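Local coordinates for phytase (Citrobacter braakii, PDB 3ZHC), which belongs to branch 2 of the histidine phosphatase superfamily, enzymes that join an alpha/beta core to a mainly helical part, at residues B[183-188]-B[266-270]; B[189-193]-B[254-258]; B[211-217]-B[229-235]; B[337-342]-B[396-400]. The protein carries 2 engineered substitutions. All coordinates share one frame; numbering follows the deposited sequence.

Interaction 1: B[183-188]-B[266-270]; sequences SSFRTL and DLLSL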
loop_
_atom_site.group_PDB
_atom_site.type_symbol
_atom_site.label_atom_id
_atom_site.label_comp_id
_atom_site.label_asym_id
_atom_site.label_seq_id
_atom_site.Cartn_x
_atom_site.Cartn_y
_atom_site.Cartn_z
ATOM N N SER B 183 11.467 7.230 -6.242
ATOM C CA SER B 183 11.832 5.898 -6.779
ATOM C C SER B 183 10.895 5.422 -7.888
ATOM O O SER B 183 11.337 4.712 -8.792
ATOM C CB SER B 183 11.890 4.862 -5.661
ATOM O OG SER B 183 10.623 4.715 -5.062
ATOM N N SER B 184 9.611 5.809 -7.816
ATOM C CA SER B 184 8.638 5.497 -8.889
ATOM C C SER B 184 9.032 6.196 -10.187
ATOM O O SER B 184 8.985 5.586 -11.262
ATOM C CB SER B 184 7.204 5.890 -8.495
ATOM O OG SER B 184 6.670 4.964 -7.585
ATOM N N PHE B 185 9.414 7.472 -10.078
ATOM C CA PHE B 185 9.905 8.232 -11.229
ATOM C C PHE B 185 11.196 7.626 -11.798
ATOM O O PHE B 185 11.378 7.630 -13.007
ATOM C CB PHE B 185 10.116 9.718 -10.895
ATOM C CG PHE B 185 8.854 10.523 -10.878
ATOM C CD1 PHE B 185 8.219 10.878 -12.082
ATOM C CD2 PHE B 185 8.283 10.948 -9.666
ATOM C CE1 PHE B 185 7.040 11.641 -12.073
ATOM C CE2 PHE B 185 7.101 11.707 -9.653
ATOM C CZ PHE B 185 6.482 12.054 -10.862
ATOM N N ARG B 186 12.077 7.109 -10.925
ATOM C CA ARG B 186 13.293 6.402 -11.383
ATOM C C ARG B 186 12.928 5.171 -12.216
ATOM O O ARG B 186 13.583 4.893 -13.232
ATOM C CB ARG B 186 14.206 5.955 -10.206
ATOM C CG ARG B 186 14.773 7.071 -9.291
ATOM C CD ARG B 186 15.588 8.128 -10.059
ATOM N NE ARG B 186 14.719 9.138 -10.642
ATOM C CZ ARG B 186 14.199 10.194 -9.979
ATOM N NH1 ARG B 186 14.459 10.413 -8.683
ATOM N NH2 ARG B 186 13.406 11.044 -10.631
ATOM N N THR B 187 11.890 4.442 -11.790
ATOM C CA THR B 187 11.435 3.239 -12.518
ATOM C C THR B 187 10.869 3.626 -13.890
ATOM O O THR B 187 11.215 3.000 -14.904
ATOM C CB THR B 187 10.407 2.411 -11.702
ATOM O OG1 THR B 187 10.976 2.069 -10.435
ATOM C CG2 THR B 187 10.021 1.111 -12.437
ATOM N N LEU B 188 10.013 4.651 -13.923
ATOM C CA LEU B 188 9.463 5.148 -15.205
ATOM C C LEU B 188 10.604 5.580 -16.157
ATOM O O LEU B 188 10.604 5.215 -17.326
ATOM C CB LEU B 188 8.461 6.297 -14.994
ATOM C CG LEU B 188 7.871 6.954 -16.262
ATOM C CD1 LEU B 188 7.203 5.891 -17.152
ATOM C CD2 LEU B 188 6.902 8.031 -15.896
ATOM N N ASP B 266 5.146 0.402 -9.007
ATOM C CA ASP B 266 5.966 1.647 -9.043
ATOM C C ASP B 266 5.446 2.573 -10.101
ATOM O O ASP B 266 5.266 3.761 -9.864
ATOM C CB ASP B 266 7.446 1.377 -9.408
ATOM C CG ASP B 266 8.279 0.882 -8.261
ATOM O OD1 ASP B 266 7.769 0.713 -7.129
ATOM O OD2 ASP B 266 9.503 0.661 -8.507
ATOM N N LEU B 267 5.214 2.015 -11.295
ATOM C CA LEU B 267 4.726 2.792 -12.442
ATOM C C LEU B 267 3.322 3.326 -12.202
ATOM O O LEU B 267 3.096 4.521 -12.244
ATOM C CB LEU B 267 4.761 1.937 -13.723
ATOM C CG LEU B 267 6.171 1.583 -14.222
ATOM C CD1 LEU B 267 6.121 0.477 -15.269
ATOM C CD2 LEU B 267 6.865 2.813 -14.757
ATOM N N LEU B 268 2.389 2.432 -11.935
ATOM C CA LEU B 268 0.984 2.848 -11.726
ATOM C C LEU B 268 0.719 3.657 -10.416
ATOM O O LEU B 268 -0.336 4.242 -10.298
ATOM C CB LEU B 268 0.039 1.654 -11.947
ATOM C CG LEU B 268 -0.146 1.530 -13.504
ATOM C CD1 LEU B 268 -0.118 0.141 -14.006
ATOM C CD2 LEU B 268 -1.432 2.313 -13.952
ATOM N N SER B 269 1.684 3.696 -9.467
ATOM C CA SER B 269 1.545 4.556 -8.274
ATOM C C SER B 269 1.469 6.033 -8.689
ATOM O O SER B 269 0.813 6.825 -8.031
ATOM C CB SER B 269 2.698 4.351 -7.292
ATOM O OG SER B 269 2.595 3.093 -6.667
ATOM N N LEU B 270 2.155 6.375 -9.794
ATOM C CA LEU B 270 2.157 7.738 -10.324
ATOM C C LEU B 270 0.782 8.112 -10.873
ATOM O O LEU B 270 0.261 9.185 -10.561
ATOM C CB LEU B 270 3.260 7.901 -11.392
ATOM C CG LEU B 270 4.697 7.690 -10.846
ATOM C CD1 LEU B 270 5.769 7.707 -11.968
ATOM C CD2 LEU B 270 5.007 8.728 -9.768
#

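Interaction 2: B[189-193]-B[254-258]; sequences ENVLN and AWGRI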
loop_
_atom_site.group_PDB
_atom_site.type_symbol
_atom_site.label_atom_id
_atom_site.label_comp_id
_atom_site.label_asym_id
_atom_site.label_seq_id
_atom_site.Cartn_x
_atom_site.Cartn_y
_atom_site.Cartn_z
ATOM N N GLU B 189 11.552 6.345 -15.624
ATOM C CA GLU B 189 12.756 6.785 -16.370
ATOM C C GLU B 189 13.569 5.616 -16.934
ATOM O O GLU B 189 14.014 5.682 -18.073
ATOM C CB GLU B 189 13.624 7.653 -15.485
ATOM C CG GLU B 189 13.016 9.057 -15.237
ATOM C CD GLU B 189 13.561 9.741 -13.994
ATOM O OE1 GLU B 189 14.596 9.284 -13.442
ATOM O OE2 GLU B 189 12.952 10.742 -13.552
ATOM N N ASN B 190 13.750 4.556 -16.124
ATOM C CA ASN B 190 14.448 3.340 -16.574
ATOM C C ASN B 190 13.681 2.635 -17.692
ATOM O O ASN B 190 14.278 2.172 -18.664
ATOM C CB ASN B 190 14.676 2.371 -15.406
ATOM C CG ASN B 190 15.486 1.143 -15.810
ATOM O OD1 ASN B 190 16.655 1.245 -16.164
ATOM N ND2 ASN B 190 14.850 -0.031 -15.753
ATOM N N VAL B 191 12.351 2.565 -17.547
ATOM C CA VAL B 191 11.479 1.911 -18.563
ATOM C C VAL B 191 11.515 2.684 -19.912
ATOM O O VAL B 191 11.568 2.080 -20.980
ATOM C CB VAL B 191 10.040 1.722 -18.017
ATOM C CG1 VAL B 191 9.090 1.239 -19.084
ATOM C CG2 VAL B 191 10.066 0.721 -16.822
ATOM N N LEU B 192 11.496 4.007 -19.835
ATOM C CA LEU B 192 11.598 4.865 -21.006
ATOM C C LEU B 192 13.024 4.988 -21.572
ATOM O O LEU B 192 13.191 5.461 -22.684
ATOM C CB LEU B 192 11.136 6.290 -20.656
ATOM C CG LEU B 192 9.695 6.581 -20.275
ATOM C CD1 LEU B 192 9.607 7.967 -19.676
ATOM C CD2 LEU B 192 8.797 6.453 -21.478
ATOM N N ASN B 193 14.041 4.566 -20.793
ATOM C CA ASN B 193 15.471 4.862 -21.070
ATOM C C ASN B 193 15.583 6.370 -21.293
ATOM O O ASN B 193 16.101 6.831 -22.295
ATOM C CB ASN B 193 16.041 4.025 -22.238
ATOM C CG ASN B 193 17.597 3.991 -22.250
ATOM O OD1 ASN B 193 18.257 4.217 -21.204
ATOM N ND2 ASN B 193 18.189 3.702 -23.441
ATOM N N ALA B 254 5.978 -1.835 -23.136
ATOM C CA ALA B 254 7.019 -0.968 -22.590
ATOM C C ALA B 254 8.451 -1.417 -22.997
ATOM O O ALA B 254 9.385 -1.397 -22.180
ATOM C CB ALA B 254 6.870 -0.877 -21.055
ATOM N N TRP B 255 8.590 -1.828 -24.272
ATOM C CA TRP B 255 9.865 -2.283 -24.846
ATOM C C TRP B 255 10.494 -3.476 -24.055
ATOM O O TRP B 255 11.706 -3.634 -24.014
ATOM C CB TRP B 255 10.831 -1.080 -24.972
ATOM C CG TRP B 255 10.175 0.092 -25.665
ATOM C CD1 TRP B 255 10.004 0.254 -27.008
ATOM C CD2 TRP B 255 9.595 1.246 -25.045
ATOM N NE1 TRP B 255 9.361 1.434 -27.266
ATOM C CE2 TRP B 255 9.097 2.066 -26.079
ATOM C CE3 TRP B 255 9.450 1.672 -23.712
ATOM C CZ2 TRP B 255 8.452 3.300 -25.824
ATOM C CZ3 TRP B 255 8.805 2.906 -23.451
ATOM C CH2 TRP B 255 8.320 3.697 -24.496
ATOM N N GLY B 256 9.614 -4.296 -23.447
ATOM C CA GLY B 256 9.987 -5.441 -22.617
ATOM C C GLY B 256 10.736 -5.136 -21.340
ATOM O O GLY B 256 11.394 -6.020 -20.807
ATOM N N ARG B 257 10.627 -3.901 -20.837
ATOM C CA ARG B 257 11.428 -3.439 -19.665
ATOM C C ARG B 257 10.730 -3.448 -18.289
ATOM O O ARG B 257 11.354 -3.069 -17.305
ATOM C CB ARG B 257 11.968 -2.031 -19.948
ATOM C CG ARG B 257 13.004 -1.986 -21.063
ATOM C CD ARG B 257 13.165 -0.572 -21.554
ATOM N NE ARG B 257 13.963 -0.490 -22.759
ATOM C CZ ARG B 257 13.980 0.553 -23.608
ATOM N NH1 ARG B 257 13.229 1.659 -23.404
ATOM N NH2 ARG B 257 14.762 0.493 -24.685
ATOM N N ILE B 258 9.463 -3.867 -18.212
ATOM C CA ILE B 258 8.754 -3.960 -16.904
ATOM C C ILE B 258 8.975 -5.393 -16.364
ATOM O O ILE B 258 8.581 -6.362 -17.027
ATOM C CB ILE B 258 7.244 -3.650 -16.999
ATOM C CG1 ILE B 258 7.017 -2.285 -17.644
ATOM C CG2 ILE B 258 6.597 -3.704 -15.604
ATOM C CD1 ILE B 258 5.570 -1.834 -17.666
HETATM O O HOH W 1 16.411 2.428 -25.592
#

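Interaction 3: B[211-217]-B[229-235]; sequences LPEALPS and PGAWSLS. With FMT (formic acid), chain N.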
loop_
_atom_site.group_PDB
_atom_site.type_symbol
_atom_site.label_atom_id
_atom_site.label_comp_id
_atom_site.label_asym_id
_atom_site.label_seq_id
_atom_site.Cartn_x
_atom_site.Cartn_y
_atom_site.Cartn_z
ATOM N N LEU B 211 12.756 13.262 -14.880
ATOM C CA LEU B 211 11.493 13.791 -15.450
ATOM C C LEU B 211 10.937 14.988 -14.690
ATOM O O LEU B 211 10.544 15.967 -15.322
ATOM C CB LEU B 211 10.399 12.687 -15.579
ATOM C CG LEU B 211 10.316 11.988 -16.934
ATOM C CD1 LEU B 211 9.473 10.712 -16.871
ATOM C CD2 LEU B 211 9.755 12.962 -17.962
ATOM N N PRO B 212 10.892 14.913 -13.334
ATOM C CA PRO B 212 10.379 16.062 -12.584
ATOM C C PRO B 212 11.227 17.346 -12.758
ATOM O O PRO B 212 10.674 18.420 -12.812
ATOM C CB PRO B 212 10.388 15.563 -11.121
ATOM C CG PRO B 212 10.435 14.101 -11.221
ATOM C CD PRO B 212 11.235 13.805 -12.426
ATOM N N GLU B 213 12.550 17.198 -12.859
ATOM C CA GLU B 213 13.460 18.341 -13.068
ATOM C C GLU B 213 13.320 18.878 -14.505
ATOM O O GLU B 213 13.336 20.081 -14.711
ATOM C CB GLU B 213 14.925 17.948 -12.744
ATOM C CG GLU B 213 15.910 19.160 -12.517
ATOM C CD GLU B 213 15.741 19.894 -11.133
ATOM O OE1 GLU B 213 15.029 19.383 -10.228
ATOM O OE2 GLU B 213 16.344 20.995 -10.971
ATOM N N ALA B 214 13.176 17.971 -15.483
ATOM C CA ALA B 214 12.969 18.348 -16.896
ATOM C C ALA B 214 11.592 18.968 -17.137
ATOM O O ALA B 214 11.471 19.897 -17.916
ATOM C CB ALA B 214 13.153 17.137 -17.811
ATOM N N LEU B 215 10.562 18.426 -16.461
ATOM C CA LEU B 215 9.166 18.897 -16.576
ATOM C C LEU B 215 8.565 19.158 -15.174
ATOM O O LEU B 215 7.810 18.325 -14.653
ATOM C CB LEU B 215 8.328 17.878 -17.341
ATOM C CG LEU B 215 8.670 17.667 -18.822
ATOM C CD1 LEU B 215 8.085 16.349 -19.335
ATOM C CD2 LEU B 215 8.190 18.827 -19.651
ATOM N N PRO B 216 8.910 20.321 -14.550
ATOM C CA PRO B 216 8.342 20.641 -13.209
ATOM C C PRO B 216 6.811 20.771 -13.238
ATOM O O PRO B 216 6.254 21.318 -14.181
ATOM C CB PRO B 216 9.027 21.960 -12.835
ATOM C CG PRO B 216 9.530 22.508 -14.117
ATOM C CD PRO B 216 9.854 21.365 -14.996
ATOM N N SER B 217 6.165 20.259 -12.196
ATOM C CA SER B 217 4.709 20.206 -12.122
ATOM C C SER B 217 4.145 21.243 -11.171
ATOM O O SER B 217 4.690 21.480 -10.096
ATOM C CB SER B 217 4.254 18.818 -11.683
ATOM O OG SER B 217 4.690 17.820 -12.592
ATOM N N PRO B 229 -0.175 19.710 -14.726
ATOM C CA PRO B 229 0.709 19.474 -15.871
ATOM C C PRO B 229 2.180 19.474 -15.494
ATOM O O PRO B 229 2.567 20.171 -14.575
ATOM C CB PRO B 229 0.409 20.665 -16.791
ATOM C CG PRO B 229 -0.736 21.384 -16.173
ATOM C CD PRO B 229 -0.699 21.087 -14.762
ATOM N N GLY B 230 2.972 18.698 -16.227
ATOM C CA GLY B 230 4.411 18.506 -15.962
ATOM C C GLY B 230 4.696 17.021 -15.924
ATOM O O GLY B 230 3.935 16.223 -16.486
ATOM N N ALA B 231 5.776 16.639 -15.266
ATOM C CA ALA B 231 6.138 15.217 -15.143
ATOM C C ALA B 231 5.005 14.385 -14.516
ATOM O O ALA B 231 4.851 13.226 -14.855
ATOM C CB ALA B 231 7.404 15.052 -14.360
ATOM N N TRP B 232 4.223 14.993 -13.616
ATOM C CA TRP B 232 3.056 14.306 -12.996
ATOM C C TRP B 232 1.952 13.879 -14.009
ATOM O O TRP B 232 1.613 12.691 -14.071
ATOM C CB TRP B 232 2.476 15.136 -11.820
ATOM C CG TRP B 232 3.193 14.836 -10.578
ATOM C CD1 TRP B 232 4.128 15.595 -9.960
ATOM C CD2 TRP B 232 3.050 13.657 -9.804
ATOM N NE1 TRP B 232 4.579 14.958 -8.823
ATOM C CE2 TRP B 232 3.929 13.763 -8.708
ATOM C CE3 TRP B 232 2.258 12.513 -9.925
ATOM C CZ2 TRP B 232 4.036 12.761 -7.730
ATOM C CZ3 TRP B 232 2.367 11.515 -8.948
ATOM C CH2 TRP B 232 3.248 11.651 -7.872
ATOM N N SER B 233 1.412 14.818 -14.782
ATOM C CA SER B 233 0.387 14.469 -15.818
ATOM C C SER B 233 0.937 13.500 -16.868
ATOM O O SER B 233 0.273 12.523 -17.211
ATOM C CB SER B 233 -0.169 15.718 -16.505
ATOM O OG SER B 233 -0.985 15.373 -17.629
ATOM N N LEU B 234 2.144 13.778 -17.369
ATOM C CA LEU B 234 2.787 12.920 -18.371
ATOM C C LEU B 234 2.914 11.483 -17.855
ATOM O O LEU B 234 2.473 10.542 -18.513
ATOM C CB LEU B 234 4.178 13.470 -18.774
ATOM C CG LEU B 234 4.987 12.686 -19.849
ATOM C CD1 LEU B 234 4.209 12.592 -21.141
ATOM C CD2 LEU B 234 6.397 13.310 -20.080
ATOM N N SER B 235 3.512 11.335 -16.670
ATOM C CA SER B 235 3.710 10.008 -16.036
ATOM C C SER B 235 2.410 9.243 -15.832
ATOM O O SER B 235 2.382 8.034 -16.007
ATOM C CB SER B 235 4.423 10.170 -14.722
ATOM O OG SER B 235 5.723 10.716 -14.958
HETATM C C FMT N . 7.729 19.002 -9.001
HETATM O O1 FMT N . 7.807 17.928 -9.589
HETATM O O2 FMT N . 7.860 20.064 -9.594
#

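Interaction 4: B[337-342]-B[396-400]; sequences LNWSLP and VDLKL. Unlike the reference sequence in segment 337-342: N338 (reference Lys).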
loop_
_atom_site.group_PDB
_atom_site.type_symbol
_atom_site.label_atom_id
_atom_site.label_comp_id
_atom_site.label_asym_id
_atom_site.label_seq_id
_atom_site.Cartn_x
_atom_site.Cartn_y
_atom_site.Cartn_z
ATOM N N LEU B 337 -14.082 5.904 -0.111
ATOM C CA LEU B 337 -13.762 4.510 -0.377
ATOM C C LEU B 337 -12.313 4.421 -0.745
ATOM O O LEU B 337 -11.870 5.084 -1.704
ATOM C CB LEU B 337 -14.617 3.954 -1.534
ATOM C CG LEU B 337 -16.021 3.394 -1.258
ATOM C CD1 LEU B 337 -16.635 3.879 0.047
ATOM C CD2 LEU B 337 -16.937 3.691 -2.445
ATOM N N ASN B 338 -11.563 3.608 0.011
ATOM C CA ASN B 338 -10.153 3.372 -0.230
ATOM C C ASN B 338 -9.959 1.903 -0.533
ATOM O O ASN B 338 -10.580 1.046 0.114
ATOM C CB ASN B 338 -9.326 3.783 0.976
ATOM C CG ASN B 338 -9.500 5.249 1.324
ATOM O OD1 ASN B 338 -9.014 6.146 0.597
ATOM N ND2 ASN B 338 -10.196 5.521 2.451
ATOM N N TRP B 339 -9.115 1.606 -1.523
ATOM C CA TRP B 339 -8.839 0.226 -1.898
ATOM C C TRP B 339 -7.544 0.020 -2.683
ATOM O O TRP B 339 -6.914 0.978 -3.181
ATOM C CB TRP B 339 -10.028 -0.347 -2.730
ATOM C CG TRP B 339 -10.194 0.235 -4.132
ATOM C CD1 TRP B 339 -9.401 -0.008 -5.229
ATOM C CD2 TRP B 339 -11.216 1.129 -4.579
ATOM N NE1 TRP B 339 -9.862 0.679 -6.309
ATOM C CE2 TRP B 339 -10.974 1.387 -5.948
ATOM C CE3 TRP B 339 -12.316 1.742 -3.957
ATOM C CZ2 TRP B 339 -11.782 2.226 -6.705
ATOM C CZ3 TRP B 339 -13.127 2.584 -4.714
ATOM C CH2 TRP B 339 -12.854 2.817 -6.076
ATOM N N SER B 340 -7.173 -1.246 -2.772
ATOM C CA SER B 340 -6.100 -1.740 -3.639
ATOM C C SER B 340 -6.657 -3.034 -4.224
ATOM O O SER B 340 -7.345 -3.783 -3.508
ATOM C CB SER B 340 -4.823 -2.002 -2.860
ATOM O OG SER B 340 -3.753 -2.375 -3.716
ATOM N N LEU B 341 -6.371 -3.292 -5.509
ATOM C CA LEU B 341 -6.918 -4.446 -6.236
ATOM C C LEU B 341 -5.862 -5.510 -6.461
ATOM O O LEU B 341 -4.954 -5.295 -7.240
ATOM C CB LEU B 341 -7.484 -3.983 -7.583
ATOM C CG LEU B 341 -8.500 -2.843 -7.545
ATOM C CD1 LEU B 341 -8.919 -2.463 -8.949
ATOM C CD2 LEU B 341 -9.735 -3.202 -6.671
ATOM N N PRO B 342 -5.971 -6.692 -5.762
ATOM C CA PRO B 342 -4.968 -7.771 -5.973
ATOM C C PRO B 342 -4.747 -8.124 -7.437
ATOM O O PRO B 342 -5.713 -8.320 -8.181
ATOM C CB PRO B 342 -5.560 -8.957 -5.211
ATOM C CG PRO B 342 -6.296 -8.309 -4.056
ATOM C CD PRO B 342 -6.909 -7.037 -4.655
ATOM N N VAL B 396 -13.336 -7.041 -4.472
ATOM C CA VAL B 396 -12.849 -6.454 -3.238
ATOM C C VAL B 396 -14.039 -5.847 -2.503
ATOM O O VAL B 396 -14.769 -5.028 -3.068
ATOM C CB VAL B 396 -11.773 -5.367 -3.497
ATOM C CG1 VAL B 396 -11.446 -4.605 -2.213
ATOM C CG2 VAL B 396 -10.507 -5.989 -4.084
ATOM N N ASP B 397 -14.223 -6.258 -1.243
ATOM C CA ASP B 397 -15.304 -5.767 -0.399
ATOM C C ASP B 397 -14.942 -4.360 0.074
ATOM O O ASP B 397 -13.935 -4.181 0.759
ATOM C CB ASP B 397 -15.528 -6.716 0.799
ATOM C CG ASP B 397 -16.881 -6.496 1.505
ATOM O OD1 ASP B 397 -17.579 -5.428 1.278
ATOM O OD2 ASP B 397 -17.256 -7.409 2.301
ATOM N N LEU B 398 -15.757 -3.371 -0.307
ATOM C CA LEU B 398 -15.534 -1.975 0.082
ATOM C C LEU B 398 -16.326 -1.660 1.362
ATOM O O LEU B 398 -17.424 -2.227 1.590
ATOM C CB LEU B 398 -15.904 -1.018 -1.050
ATOM C CG LEU B 398 -15.191 -1.282 -2.389
ATOM C CD1 LEU B 398 -15.625 -0.275 -3.385
ATOM C CD2 LEU B 398 -13.655 -1.266 -2.255
ATOM N N LYS B 399 -15.759 -0.755 2.177
ATOM C CA LYS B 399 -16.331 -0.375 3.467
ATOM C C LYS B 399 -16.742 1.111 3.486
ATOM O O LYS B 399 -15.883 2.008 3.345
ATOM C CB LYS B 399 -15.325 -0.651 4.590
ATOM C CG LYS B 399 -14.696 -2.076 4.585
ATOM C CD LYS B 399 -15.729 -3.193 4.665
ATOM C CE LYS B 399 -15.049 -4.578 4.617
ATOM N NZ LYS B 399 -16.031 -5.712 4.669
ATOM N N LEU B 400 -18.051 1.362 3.654
ATOM C CA LEU B 400 -18.599 2.708 3.800
ATOM C C LEU B 400 -18.656 2.934 5.307
ATOM O O LEU B 400 -19.693 2.716 5.938
ATOM C CB LEU B 400 -19.988 2.852 3.151
ATOM C CG LEU B 400 -20.067 3.225 1.689
ATOM C CD1 LEU B 400 -21.499 3.113 1.199
ATOM C CD2 LEU B 400 -19.536 4.636 1.487
HETATM O O HOH W 2 -13.123 1.831 2.095
#

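Interaction 1: B[183-188]-B[266-270]
L270 and F185 make the apolar centre of this helix crossing. Methyl CD2 of L270 sits over one face of the F185 ring, 3.9 Å from the ring centroid and shifted toward the rim, a CH-pi contact in which CE2 is the ring atom most nearly approached. The CA-CB bond of F185 points away from 266-270, but with CG anti to the carbonyl carbon (chi1 -79°) the ring turns back so that one face meets the leucine. The second branch of L270, CD1, reaches CD2 of L188 at 4.1 Å. Nearby, methyl CD2 of L267 presses on the helix backbone itself, 3.5 Å from CA of L188, and the two leucine side chains meet almost at a right angle. Helix 231-247 packs on the same apolar region, with the W232 ring edge-to-face with F185 and S235 touching both F185 and L188. This is packing within the helical part of a branch 2 histidine phosphatase: the axes of the short segments of helices 182-192 and 260-280 approach to 8.3 Å, with their directions 112° apart. Their CA atoms are nearest at S184 and D266, 4.7 Å apart. At this point the contact turns polar. S184 OG donates to the backbone O of D266 at 2.9 Å, approaching from the side of the carbonyl and slightly off its plane. Farther out, T187 OG1 lies 2.8 Å from D266 OD2, although its proton could go to another acceptor. The D266 carboxylate also forms salt bridges through OD2 to K262 and through OD1 to K117 of the second subunit, two positive charges that would favour its ionised form.

Interaction 2: B[189-193]-B[254-258]
R257 reaches across to the end of helix 182-192 and donates from NH1 to the backbone O of V191 (3.0 Å, N-H...O angle 172°). Its CG is anti to the carbonyl carbon and the chain stays extended from CG to NE, which carries the guanidinium past V191 with the acceptor at its edge, in its plane. That donor nevertheless stands 32° out of the carbonyl plane of V191. CB of W255 lies over the centre of the guanidinium, and NH2 forms a salt bridge with D57. A water adds a longer link, accepting from N193 ND2 at 3.1 Å and, weakly, from R257 NH2. Beside the arginine chain, V191 turns CG1 anti to its own backbone N (chi1 172°) and sets this methyl 3.6 Å from A254 CB. L192 CD2 approaches CZ3 of W255 obliquely at 4.1 Å; the indole is fixed at its other end by NE1 bonding to O of Q58. A254, W255 and G256 all have positive phi, forming a left-handed turn closed by R257 N on A254 O. Facing it, N193 is the C-prime residue of a Schellman motif, with F194 N bonded to E189 O, that ends the helix.

Interaction 3: B[211-217]-B[229-235]
A231 and W232, the first residues of helix 231-247, hand their backbone N-H groups to the segment 211-217. A231 N donates to L215 O at 2.7 Å, and W232 N donates to S217 OG at 3.0 Å, this second bond being nearly straight (172°). S217 OG is anti to the carbonyl carbon (chi1 -60°), which turns the hydroxyl to the helix start while CB rests in plane at the edge of the W232 indole. A weaker polar contact is the CA-H...O approach of S217 CA to P229 O, 3.3 Å, beside G230, whose CA is the nearest to that of S217. Within the helix, A231 O accepts from both S235 N and S235 OG, which arrive from opposite faces of its plane.

The apolar part centres on A231 CB, which lies 4.0 Å from L211 CB and also touches P212 and L215. One turn on, a single methyl, L234 CD2, meets two leucines: L215 CD1 at 3.6 Å and, with the side chains about perpendicular, L211 CD2 at 4.0 Å. Neighbouring helices continue this packing, L188 lying on L211 and L270 on W232, whose NE1 is bonded to T178.

A formic acid molecule, probably from the crystallisation liquor, completes the polar rim: S217 N donates to its O2 at 3.1 Å, and T178 OG1 binds it too. The whole is a helix N-terminus with G230 at the N-cap position and positive phi (129°), where acceptors from a separate piece of chain, rather than a capping side chain of G230, serve the N-H groups of A231 and W232.

Interaction 4: B[337-342]-B[396-400]
L337, W339 and L341 pack onto V396, L398 and L400, laying an irregular loop along strand 394-398 of the mixed beta-sheet in the alpha/beta core. The two segments run nearly antiparallel, 167° apart, but remain side-chain neighbours and not strand partners: even the nearest CA atoms, those of L337 and L400, are 6.6 Å apart. The strand bonds its backbone to 366-375 instead.

The tight part lies along L398 and V396. Both methyls of L398 touch the W339 indole, CD2 obliquely at 3.7 Å from CE3. The W339 ring is placed there by a CG set between backbone N and carbonyl carbon (chi1 70°), while its NE1 bonds to O of N347 and F373 packs on the ring. Farther on, one methyl serves two partners: V396 CG2 lies 3.8 Å from P342 CD and 3.9 Å from L341 CD2. At the other end L337 CD1 meets L400 CD2, but their 3.3 Å separation, with L337 chi2 at 21°, is doubtful in detail.

The looser side is polar. The bond from CA to CB of N338, which differs from the reference lysine, points away from 396-400, and here a water spans the gap, 3.2 Å from N338 N and 3.0 Å from K399 O. The second subunit borders this region: its Q61 packs on V396 and L398 and accepts through OE1 from K399 N. The lysine side chain itself leads away from the loop, its NZ forming a salt bridge with OD2 of D397 at 3.2 Å, weak as a hydrogen bond.

In the fold
Interactions 1, 2 and 3 form one continuous cluster in the mainly helical part, their centres 11 to 17 Å apart. Interactions 1 and 2 share helix 182-192, and L267 CD1 touches I258 CD1 at 3.4 Å where they join. Interaction 3 adds helices 211-214 and 231-247 and is tied to helix 182-192 by a probable hydrogen bond from L211 N to E189 OE2. Along the chain they nest: interaction 3 inside 2, and 2 inside 1. Interaction 4 follows in series, on the mixed sheet of the alpha/beta core, about 22 to 30 Å away between centres. Both parts of the fold face the second subunit, through interactions 1 and 4 in particular.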